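Local structure of AlyGC (Glaciecola chathamensis, 5GKD) at residues Gly469-Lys475 / Ala493-Arg499; Lys481-Ala487 / Asn510-Val516; Ala546-Phe552 / Glu576-Phe582. The protein acts as an alginate lyase of polysaccharide lyase family 6, probably cleaving its substrate by beta-elimination, and carries a bound calcium ion. One frame throughout, in Å; residues are numbered along the deposited sequence.

Contact 1: residues Gly469-Lys475 / Ala493-Arg499; sequences GEYWVSK and AVIFPQR
Two parallel strands from successive coils of a beta-helix pair here, in the beta-helix formed by the later part of the chain. Strands 469-473 and 493-497 run in register, Gly469 opposite Ala493 through Val473 opposite Pro497, with axes 4.6 Å apart and crossing at -21°. Backbone bonds alternate between the strands: Val494 N to Gly469 O (2.9 Å), Tyr471 N to Val494 O (2.7 Å), Phe496 N to Tyr471 O (2.7 Å), Val473 N to Phe496 O (3.0 Å), Gln498 N to Val473 O (3.0 Å). Like-on-like stacking, a principle of such folds, appears in Trp472 and Phe496: both take chi1 m, and their six-membered rings form an offset stack (centroids 4.3 Å apart, planes at 20°). On the other face, Val473 CG2 meets Ile495 CG2 at 3.9 Å. Beyond the strands, Arg499 NH1 donates to Ser474 O (2.9 Å). Strand 447-448 flanks 469-473, strand 517-519 flanks 493-497, and Leu466 of strand 462-466 packs against Tyr471, Ala493 and Ile495.

Contact 2: residues Lys481-Ala487 / Asn510-Val516; sequences KTLTIRA and NLTLDGV
Nearly every main-chain polar group facing the gap between strands 482-487 and 510-514 finds a partner across it. The strands are parallel, 10° apart in direction with axes 4.8 Å apart, and pair Thr482 with Asn510 through Arg486 with Asp514. Asn510 N donates to Lys481 O (3.0 Å), Leu483 N to Asn510 O (3.0 Å), Thr512 N to Leu483 O (3.1 Å), Ile485 N to Thr512 O (2.8 Å), Asp514 N to Ile485 O (3.0 Å) and Ala487 N to Asp514 O (3.1 Å). Side chains add to this: with Asn510 at chi1 m, its ND2 donates to Thr482 OG1 (3.0 Å), while its OD1 is taken by Arg544 N of the next coil. Such coil-to-coil stacking defines a parallel beta-helix, a fold shared with pectate lyases; Leu483, Ile485, Leu511 and Leu513 fill its interior, Ile485 CB lying 3.9 Å from Leu513 CD2. On the opposite face, Arg486 (chi1 t) and Asp514 (chi1 t) form a long salt bridge, NE to OD2 3.5 Å, whose hydrogen bond is weak; water 2 reinforces it, accepting from Arg486 NH2 (2.7 Å) and donating to Asp514 OD2 (3.0 Å). Gly515, at phi/psi 72/21, turns the chain after the strand, and Val516 N is bonded to Ser550 OG.

Contact 3: residues Ala546-Phe552 / Glu576-Phe582; sequences AIKNSTF and EVQDSQF
Corresponding corners of two successive beta-helix coils stack here, each a strand, a two-residue bend and a second strand. The pairing stays in register throughout, from Ala546 with Glu576 to Phe552 with Phe582, and strands 546-548 and 576-578 differ by just 4° in direction. Glu576 begins the second segment opposite Ala546; its O accepts from Ile547 N (2.7 Å), and its OE1 receives Gln578 NE2 (3.1 Å), an amide also bonded to Glu610. Val577 points to the interior, where its CG2 lies 4.3 Å from Ile547 CB. Gln578 N donates to Ile547 O (2.8 Å), and Gln578 O accepts from Asn549 N (3.1 Å). Asp579 then enters the left-handed region (52/51), just as its neighbour Asn549 does in the preceding coil (59/29), so the two bends stack in register, with Asn549 CA 3.1 Å from Asp579 O. Ser580 (chi1 m) ties the corner together across the coils: its OG donates back to Gln578 O (2.9 Å) and accepts from Ser550 N (3.2 Å). Ser550, also m, repeats the inner bond, OG to Lys548 O at 2.9 Å. Gln581 restarts the pairing, its N on Ser550 O (2.8 Å) and its O receiving Phe552 N (2.9 Å). Phe582 lies against Phe552, CD1 of Phe552 to CE2 of Phe582 3.4 Å; both have chi1 m, and their planes are near parallel (18°) but slid apart, centroids 5.2 Å. Phe563 meets both rings edge-to-face. Strand 510-514 adjoins 543-548, while strands 606-610 and 613-617 continue the stack beyond 572-578 and 581-585, with Ser612 bonded to Ser580 N.

The three contacts sample successive coils of one beta-helix. Contacts 1 and 2 interleave along the chain, strand 482-487 leading to 493-497; their centres are 15 Å apart, and they touch within the core through Ile495 CD1 and Val516 CB (4.0 Å) and Ala493 CB and Ala487 CB (4.1 Å). Contact 3 continues the stack from contact 2, their centres 11 Å apart: Leu513 O to Lys548 N and Gly515 N to Lys548 O, both 2.8 Å, are probable hydrogen bonds. Contacts 1 and 3 do not touch, their nearest atoms about 7 Å apart. None includes a residue of the calcium site (Asn180, Glu183, Glu212, Glu214) or the carbonate pocket, which belong to the earlier part of the chain, whose strands form separate sheets.

Contact 1: residues Gly469-Lys475 / Ala493-Arg499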
loop_
_atom_site.group_PDB
_atom_site.type_symbol
_atom_site.label_atom_id
_atom_site.label_comp_id
_atom_site.label_asym_id
_atom_site.label_seq_id
_atom_site.Cartn_x
_atom_site.Cartn_y
_atom_site.Cartn_z
ATOM N N GLY A 469 14.888 -21.167 26.678
ATOM C CA GLY A 469 15.930 -20.168 26.631
ATOM C C GLY A 469 15.453 -18.901 25.948
ATOM O O GLY A 469 14.255 -18.646 25.846
ATOM N N GLU A 470 16.419 -18.116 25.475
ATOM C CA GLU A 470 16.195 -16.772 24.958
ATOM C C GLU A 470 16.496 -16.736 23.464
ATOM O O GLU A 470 17.542 -17.219 23.028
ATOM C CB GLU A 470 17.063 -15.746 25.706
ATOM C CG GLU A 470 16.650 -15.538 27.173
ATOM C CD GLU A 470 17.374 -14.379 27.870
ATOM O OE1 GLU A 470 18.495 -14.016 27.465
ATOM O OE2 GLU A 470 16.807 -13.813 28.832
ATOM N N TYR A 471 15.586 -16.157 22.684
ATOM C CA TYR A 471 15.761 -16.034 21.234
ATOM C C TYR A 471 15.771 -14.557 20.881
ATOM O O TYR A 471 14.719 -13.914 20.865
ATOM C CB TYR A 471 14.660 -16.767 20.483
ATOM C CG TYR A 471 14.686 -18.247 20.712
ATOM C CD1 TYR A 471 14.110 -18.803 21.848
ATOM C CD2 TYR A 471 15.292 -19.093 19.804
ATOM C CE1 TYR A 471 14.132 -20.156 22.062
ATOM C CE2 TYR A 471 15.327 -20.449 20.013
ATOM C CZ TYR A 471 14.749 -20.977 21.140
ATOM O OH TYR A 471 14.775 -22.335 21.346
ATOM N N TRP A 472 16.954 -14.022 20.615
ATOM C CA TRP A 472 17.108 -12.624 20.255
ATOM C C TRP A 472 17.005 -12.511 18.740
ATOM O O TRP A 472 17.596 -13.312 18.011
ATOM C CB TRP A 472 18.444 -12.081 20.774
ATOM C CG TRP A 472 18.450 -11.993 22.270
ATOM C CD1 TRP A 472 18.732 -12.993 23.144
ATOM C CD2 TRP A 472 18.100 -10.851 23.066
ATOM N NE1 TRP A 472 18.592 -12.547 24.443
ATOM C CE2 TRP A 472 18.206 -11.236 24.420
ATOM C CE3 TRP A 472 17.713 -9.542 22.765
ATOM C CZ2 TRP A 472 17.945 -10.359 25.467
ATOM C CZ3 TRP A 472 17.460 -8.672 23.801
ATOM C CH2 TRP A 472 17.576 -9.083 25.140
ATOM N N VAL A 473 16.237 -11.538 18.266
ATOM C CA VAL A 473 15.854 -11.483 16.860
ATOM C C VAL A 473 16.257 -10.122 16.319
ATOM O O VAL A 473 15.538 -9.135 16.500
ATOM C CB VAL A 473 14.359 -11.750 16.659
ATOM C CG1 VAL A 473 14.012 -11.660 15.197
ATOM C CG2 VAL A 473 14.011 -13.126 17.191
ATOM N N SER A 474 17.409 -10.068 15.658
ATOM C CA SER A 474 17.943 -8.851 15.074
ATOM C C SER A 474 17.529 -8.654 13.623
ATOM O O SER A 474 17.828 -7.603 13.050
ATOM C CB SER A 474 19.475 -8.860 15.155
ATOM O OG SER A 474 19.981 -10.106 14.720
ATOM N N LYS A 475 16.862 -9.628 13.020
ATOM C CA LYS A 475 16.461 -9.549 11.625
ATOM C C LYS A 475 15.016 -9.995 11.502
ATOM O O LYS A 475 14.607 -10.972 12.137
ATOM C CB LYS A 475 17.361 -10.413 10.741
ATOM C CG LYS A 475 18.778 -9.879 10.661
ATOM C CD LYS A 475 19.669 -10.687 9.724
ATOM C CE LYS A 475 19.972 -12.076 10.289
ATOM N NZ LYS A 475 20.975 -12.830 9.461
ATOM N N ALA A 493 10.276 -20.580 26.205
ATOM C CA ALA A 493 11.010 -20.037 25.064
ATOM C C ALA A 493 10.619 -18.599 24.975
ATOM O O ALA A 493 9.509 -18.301 24.717
ATOM C CB ALA A 493 10.687 -20.748 23.787
ATOM N N VAL A 494 11.571 -17.731 25.204
ATOM C CA VAL A 494 11.386 -16.307 25.216
ATOM C C VAL A 494 11.954 -15.688 23.969
ATOM O O VAL A 494 13.071 -15.885 23.670
ATOM C CB VAL A 494 12.049 -15.706 26.466
ATOM C CG1 VAL A 494 11.716 -14.249 26.618
ATOM C CG2 VAL A 494 11.599 -16.447 27.698
ATOM N N ILE A 495 11.147 -14.939 23.246
ATOM C CA ILE A 495 11.561 -14.314 21.992
ATOM C C ILE A 495 11.656 -12.811 22.219
ATOM O O ILE A 495 10.693 -12.181 22.668
ATOM C CB ILE A 495 10.596 -14.654 20.844
ATOM C CG1 ILE A 495 10.615 -16.162 20.576
ATOM C CG2 ILE A 495 10.976 -13.878 19.584
ATOM C CD1 ILE A 495 9.302 -16.727 19.998
ATOM N N PHE A 496 12.824 -12.242 21.928
ATOM C CA PHE A 496 13.072 -10.816 22.119
ATOM C C PHE A 496 13.233 -10.148 20.765
ATOM O O PHE A 496 14.322 -10.208 20.176
ATOM C CB PHE A 496 14.329 -10.579 22.958
ATOM C CG PHE A 496 14.206 -10.964 24.395
ATOM C CD1 PHE A 496 13.489 -10.184 25.281
ATOM C CD2 PHE A 496 14.842 -12.085 24.874
ATOM C CE1 PHE A 496 13.400 -10.531 26.607
ATOM C CE2 PHE A 496 14.754 -12.433 26.211
ATOM C CZ PHE A 496 14.034 -11.657 27.069
ATOM N N PRO A 497 12.209 -9.480 20.238
ATOM C CA PRO A 497 12.412 -8.664 19.040
ATOM C C PRO A 497 13.310 -7.465 19.319
ATOM O O PRO A 497 13.207 -6.806 20.358
ATOM C CB PRO A 497 10.991 -8.222 18.680
ATOM C CG PRO A 497 10.264 -8.242 19.994
ATOM C CD PRO A 497 10.822 -9.407 20.728
ATOM N N GLN A 498 14.190 -7.184 18.373
ATOM C CA GLN A 498 14.999 -5.982 18.410
ATOM C C GLN A 498 14.739 -5.069 17.224
ATOM O O GLN A 498 15.351 -3.997 17.150
ATOM C CB GLN A 498 16.490 -6.339 18.474
ATOM C CG GLN A 498 16.879 -7.123 19.721
ATOM C CD GLN A 498 18.311 -7.629 19.671
ATOM O OE1 GLN A 498 18.584 -8.686 19.116
ATOM N NE2 GLN A 498 19.231 -6.870 20.253
ATOM N N ARG A 499 13.866 -5.464 16.295
ATOM C CA ARG A 499 13.493 -4.653 15.138
ATOM C C ARG A 499 12.045 -4.182 15.263
ATOM O O ARG A 499 11.289 -4.627 16.129
ATOM C CB ARG A 499 13.679 -5.436 13.827
ATOM C CG ARG A 499 15.089 -5.982 13.583
ATOM C CD ARG A 499 16.026 -4.964 12.915
ATOM N NE ARG A 499 16.490 -3.926 13.832
ATOM C CZ ARG A 499 17.515 -4.073 14.679
ATOM N NH1 ARG A 499 18.186 -5.221 14.727
ATOM N NH2 ARG A 499 17.867 -3.074 15.489
HETATM O O HOH W 1 12.552 -8.279 15.731
#

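Contact 2: residues Lys481-Ala487 / Asn510-Val516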
loop_
_atom_site.group_PDB
_atom_site.type_symbol
_atom_site.label_atom_id
_atom_site.label_comp_id
_atom_site.label_asym_id
_atom_site.label_seq_id
_atom_site.Cartn_x
_atom_site.Cartn_y
_atom_site.Cartn_z
ATOM N N LYS A 481 6.169 -19.498 3.769
ATOM C CA LYS A 481 5.725 -20.881 3.726
ATOM C C LYS A 481 4.764 -21.106 4.888
ATOM O O LYS A 481 4.521 -20.209 5.698
ATOM C CB LYS A 481 6.922 -21.829 3.780
ATOM C CG LYS A 481 7.587 -21.882 5.145
ATOM C CD LYS A 481 9.033 -22.352 5.072
ATOM C CE LYS A 481 9.919 -21.266 4.530
ATOM N NZ LYS A 481 11.366 -21.607 4.629
ATOM N N THR A 482 4.222 -22.313 4.981
ATOM C CA THR A 482 3.359 -22.662 6.103
ATOM C C THR A 482 4.228 -23.215 7.230
ATOM O O THR A 482 5.018 -24.142 7.018
ATOM C CB THR A 482 2.290 -23.672 5.677
ATOM O OG1 THR A 482 1.419 -23.071 4.694
ATOM C CG2 THR A 482 1.465 -24.122 6.870
ATOM N N LEU A 483 4.100 -22.635 8.419
ATOM C CA LEU A 483 5.041 -22.950 9.487
ATOM C C LEU A 483 4.358 -22.853 10.840
ATOM O O LEU A 483 3.507 -21.988 11.049
ATOM C CB LEU A 483 6.240 -21.996 9.445
ATOM C CG LEU A 483 7.581 -22.532 9.929
ATOM C CD1 LEU A 483 8.185 -23.482 8.898
ATOM C CD2 LEU A 483 8.529 -21.380 10.234
ATOM N N THR A 484 4.743 -23.741 11.754
ATOM C CA THR A 484 4.343 -23.676 13.155
ATOM C C THR A 484 5.581 -23.438 14.008
ATOM O O THR A 484 6.579 -24.151 13.870
ATOM C CB THR A 484 3.636 -24.959 13.604
ATOM O OG1 THR A 484 2.422 -25.129 12.862
ATOM C CG2 THR A 484 3.292 -24.890 15.074
ATOM N N ILE A 485 5.524 -22.435 14.873
ATOM C CA ILE A 485 6.575 -22.171 15.847
ATOM C C ILE A 485 6.038 -22.570 17.219
ATOM O O ILE A 485 5.122 -21.927 17.751
ATOM C CB ILE A 485 7.027 -20.708 15.804
ATOM C CG1 ILE A 485 7.526 -20.371 14.392
ATOM C CG2 ILE A 485 8.103 -20.461 16.837
ATOM C CD1 ILE A 485 8.106 -19.010 14.247
ATOM N N ARG A 486 6.584 -23.645 17.787
ATOM C CA ARG A 486 6.065 -24.253 19.008
ATOM C C ARG A 486 7.146 -24.304 20.076
ATOM O O ARG A 486 8.266 -24.746 19.806
ATOM C CB ARG A 486 5.548 -25.668 18.730
ATOM C CG ARG A 486 5.071 -26.424 19.966
ATOM C CD ARG A 486 4.614 -27.815 19.601
ATOM N NE ARG A 486 3.508 -27.756 18.652
ATOM C CZ ARG A 486 3.150 -28.751 17.843
ATOM N NH1 ARG A 486 3.817 -29.903 17.862
ATOM N NH2 ARG A 486 2.126 -28.592 17.009
ATOM N N ALA A 487 6.816 -23.864 21.284
ATOM C CA ALA A 487 7.734 -24.021 22.406
ATOM C C ALA A 487 7.718 -25.466 22.883
ATOM O O ALA A 487 6.651 -26.070 23.028
ATOM C CB ALA A 487 7.355 -23.090 23.558
ATOM N N ASN A 510 1.864 -18.810 6.144
ATOM C CA ASN A 510 0.783 -19.044 7.087
ATOM C C ASN A 510 1.458 -19.441 8.393
ATOM O O ASN A 510 2.439 -20.184 8.375
ATOM C CB ASN A 510 -0.201 -20.136 6.604
ATOM C CG ASN A 510 -0.772 -19.864 5.197
ATOM O OD1 ASN A 510 -1.645 -19.027 5.031
ATOM N ND2 ASN A 510 -0.293 -20.599 4.195
ATOM N N LEU A 511 0.960 -18.935 9.519
ATOM C CA LEU A 511 1.711 -18.992 10.764
ATOM C C LEU A 511 0.854 -19.508 11.910
ATOM O O LEU A 511 -0.256 -19.018 12.125
ATOM C CB LEU A 511 2.264 -17.603 11.125
ATOM C CG LEU A 511 2.990 -17.495 12.474
ATOM C CD1 LEU A 511 4.224 -18.397 12.502
ATOM C CD2 LEU A 511 3.368 -16.046 12.818
ATOM N N THR A 512 1.378 -20.484 12.647
ATOM C CA THR A 512 0.851 -20.860 13.951
ATOM C C THR A 512 1.916 -20.601 15.002
ATOM O O THR A 512 3.066 -21.019 14.840
ATOM C CB THR A 512 0.421 -22.323 13.992
ATOM O OG1 THR A 512 -0.750 -22.507 13.188
ATOM C CG2 THR A 512 0.127 -22.760 15.429
ATOM N N LEU A 513 1.546 -19.869 16.047
ATOM C CA LEU A 513 2.356 -19.705 17.242
ATOM C C LEU A 513 1.688 -20.481 18.368
ATOM O O LEU A 513 0.488 -20.319 18.609
ATOM C CB LEU A 513 2.499 -18.233 17.641
ATOM C CG LEU A 513 3.162 -17.269 16.663
ATOM C CD1 LEU A 513 3.136 -15.866 17.209
ATOM C CD2 LEU A 513 4.573 -17.681 16.383
ATOM N N ASP A 514 2.467 -21.305 19.060
ATOM C CA ASP A 514 1.931 -22.207 20.072
ATOM C C ASP A 514 2.874 -22.186 21.273
ATOM O O ASP A 514 4.022 -22.633 21.177
ATOM C CB ASP A 514 1.772 -23.611 19.489
ATOM C CG ASP A 514 1.151 -24.588 20.458
ATOM O OD1 ASP A 514 0.775 -24.171 21.576
ATOM O OD2 ASP A 514 1.014 -25.775 20.079
ATOM N N GLY A 515 2.406 -21.629 22.386
ATOM C CA GLY A 515 3.167 -21.670 23.617
ATOM C C GLY A 515 4.390 -20.781 23.681
ATOM O O GLY A 515 5.271 -21.024 24.492
ATOM N N VAL A 516 4.476 -19.759 22.870
ATOM C CA VAL A 516 5.675 -18.955 22.863
ATOM C C VAL A 516 5.481 -17.769 23.798
ATOM O O VAL A 516 4.370 -17.437 24.203
ATOM C CB VAL A 516 6.057 -18.492 21.438
ATOM C CG1 VAL A 516 5.985 -19.651 20.462
ATOM C CG2 VAL A 516 5.176 -17.334 20.982
HETATM O O HOH W 2 0.332 -26.634 17.338
#

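Contact 3: residues Ala546-Phe552 / Glu576-Phe582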
loop_
_atom_site.group_PDB
_atom_site.type_symbol
_atom_site.label_atom_id
_atom_site.label_comp_id
_atom_site.label_asym_id
_atom_site.label_seq_id
_atom_site.Cartn_x
_atom_site.Cartn_y
_atom_site.Cartn_z
ATOM N N ALA A 546 -2.792 -18.445 13.385
ATOM C CA ALA A 546 -3.290 -19.096 14.596
ATOM C C ALA A 546 -2.336 -18.813 15.747
ATOM O O ALA A 546 -1.118 -18.928 15.589
ATOM C CB ALA A 546 -3.437 -20.610 14.405
ATOM N N ILE A 547 -2.892 -18.438 16.896
ATOM C CA ILE A 547 -2.123 -18.059 18.076
ATOM C C ILE A 547 -2.715 -18.790 19.273
ATOM O O ILE A 547 -3.885 -18.581 19.611
ATOM C CB ILE A 547 -2.142 -16.540 18.296
ATOM C CG1 ILE A 547 -1.454 -15.841 17.125
ATOM C CG2 ILE A 547 -1.472 -16.165 19.609
ATOM C CD1 ILE A 547 -1.558 -14.370 17.175
ATOM N N LYS A 548 -1.915 -19.651 19.905
ATOM C CA LYS A 548 -2.395 -20.537 20.967
ATOM C C LYS A 548 -1.406 -20.546 22.118
ATOM O O LYS A 548 -0.201 -20.656 21.895
ATOM C CB LYS A 548 -2.575 -21.979 20.471
ATOM C CG LYS A 548 -3.249 -22.093 19.143
ATOM C CD LYS A 548 -3.212 -23.500 18.581
ATOM C CE LYS A 548 -3.950 -23.517 17.241
ATOM N NZ LYS A 548 -3.995 -24.854 16.593
ATOM N N ASN A 549 -1.915 -20.450 23.344
ATOM C CA ASN A 549 -1.105 -20.679 24.546
ATOM C C ASN A 549 0.080 -19.728 24.647
ATOM O O ASN A 549 1.111 -20.080 25.222
ATOM C CB ASN A 549 -0.597 -22.124 24.601
ATOM C CG ASN A 549 -1.693 -23.134 24.354
ATOM O OD1 ASN A 549 -1.616 -23.931 23.424
ATOM N ND2 ASN A 549 -2.722 -23.104 25.185
ATOM N N SER A 550 -0.026 -18.522 24.098
ATOM C CA SER A 550 1.141 -17.669 24.003
ATOM C C SER A 550 0.947 -16.398 24.812
ATOM O O SER A 550 -0.166 -16.016 25.163
ATOM C CB SER A 550 1.457 -17.325 22.539
ATOM O OG SER A 550 1.735 -18.500 21.809
ATOM N N THR A 551 2.059 -15.739 25.088
ATOM C CA THR A 551 2.070 -14.544 25.909
ATOM C C THR A 551 2.887 -13.470 25.213
ATOM O O THR A 551 3.979 -13.740 24.711
ATOM C CB THR A 551 2.663 -14.836 27.302
ATOM O OG1 THR A 551 1.946 -15.917 27.897
ATOM C CG2 THR A 551 2.563 -13.611 28.195
ATOM N N PHE A 552 2.363 -12.250 25.202
ATOM C CA PHE A 552 2.992 -11.146 24.494
ATOM C C PHE A 552 2.953 -9.938 25.413
ATOM O O PHE A 552 1.868 -9.506 25.808
ATOM C CB PHE A 552 2.271 -10.860 23.162
ATOM C CG PHE A 552 2.125 -12.079 22.273
ATOM C CD1 PHE A 552 1.018 -12.900 22.384
ATOM C CD2 PHE A 552 3.098 -12.399 21.334
ATOM C CE1 PHE A 552 0.879 -14.004 21.588
ATOM C CE2 PHE A 552 2.964 -13.514 20.543
ATOM C CZ PHE A 552 1.855 -14.322 20.670
ATOM N N GLU A 576 -7.077 -16.734 14.416
ATOM C CA GLU A 576 -7.607 -17.437 15.579
ATOM C C GLU A 576 -6.671 -17.294 16.771
ATOM O O GLU A 576 -5.491 -17.643 16.681
ATOM C CB GLU A 576 -7.828 -18.913 15.273
ATOM C CG GLU A 576 -9.001 -19.460 16.050
ATOM C CD GLU A 576 -8.876 -20.918 16.362
ATOM O OE1 GLU A 576 -9.898 -21.506 16.782
ATOM O OE2 GLU A 576 -7.764 -21.466 16.187
ATOM N N VAL A 577 -7.206 -16.801 17.883
ATOM C CA VAL A 577 -6.469 -16.610 19.125
ATOM C C VAL A 577 -7.153 -17.430 20.214
ATOM O O VAL A 577 -8.341 -17.222 20.499
ATOM C CB VAL A 577 -6.403 -15.130 19.525
ATOM C CG1 VAL A 577 -5.646 -14.967 20.818
ATOM C CG2 VAL A 577 -5.757 -14.299 18.407
ATOM N N GLN A 578 -6.407 -18.359 20.818
ATOM C CA GLN A 578 -6.914 -19.228 21.881
ATOM C C GLN A 578 -5.959 -19.198 23.066
ATOM O O GLN A 578 -4.741 -19.312 22.883
ATOM C CB GLN A 578 -7.075 -20.680 21.410
ATOM C CG GLN A 578 -8.045 -20.905 20.277
ATOM C CD GLN A 578 -9.484 -20.680 20.685
ATOM O OE1 GLN A 578 -9.810 -20.665 21.872
ATOM N NE2 GLN A 578 -10.356 -20.502 19.705
ATOM N N ASP A 579 -6.510 -19.041 24.273
ATOM C CA ASP A 579 -5.759 -19.277 25.514
ATOM C C ASP A 579 -4.444 -18.501 25.546
ATOM O O ASP A 579 -3.384 -19.064 25.795
ATOM C CB ASP A 579 -5.491 -20.778 25.702
ATOM C CG ASP A 579 -6.748 -21.626 25.539
ATOM O OD1 ASP A 579 -7.704 -21.408 26.298
ATOM O OD2 ASP A 579 -6.793 -22.500 24.645
ATOM N N SER A 580 -4.508 -17.196 25.278
ATOM C CA SER A 580 -3.305 -16.386 25.128
ATOM C C SER A 580 -3.420 -15.103 25.943
ATOM O O SER A 580 -4.519 -14.629 26.243
ATOM C CB SER A 580 -3.030 -16.061 23.639
ATOM O OG SER A 580 -2.750 -17.247 22.905
ATOM N N GLN A 581 -2.272 -14.542 26.320
ATOM C CA GLN A 581 -2.253 -13.357 27.164
ATOM C C GLN A 581 -1.513 -12.221 26.480
ATOM O O GLN A 581 -0.499 -12.440 25.817
ATOM C CB GLN A 581 -1.588 -13.622 28.518
ATOM C CG GLN A 581 -1.440 -15.088 28.888
ATOM C CD GLN A 581 -2.744 -15.832 28.972
ATOM O OE1 GLN A 581 -3.717 -15.307 29.427
ATOM N NE2 GLN A 581 -2.764 -17.066 28.549
ATOM N N PHE A 582 -2.002 -11.005 26.683
ATOM C CA PHE A 582 -1.421 -9.816 26.085
ATOM C C PHE A 582 -1.383 -8.744 27.152
ATOM O O PHE A 582 -2.411 -8.484 27.785
ATOM C CB PHE A 582 -2.255 -9.343 24.883
ATOM C CG PHE A 582 -2.498 -10.412 23.851
ATOM C CD1 PHE A 582 -3.465 -11.380 24.045
ATOM C CD2 PHE A 582 -1.754 -10.448 22.683
ATOM C CE1 PHE A 582 -3.679 -12.367 23.097
ATOM C CE2 PHE A 582 -1.966 -11.428 21.732
ATOM C CZ PHE A 582 -2.933 -12.381 21.931
#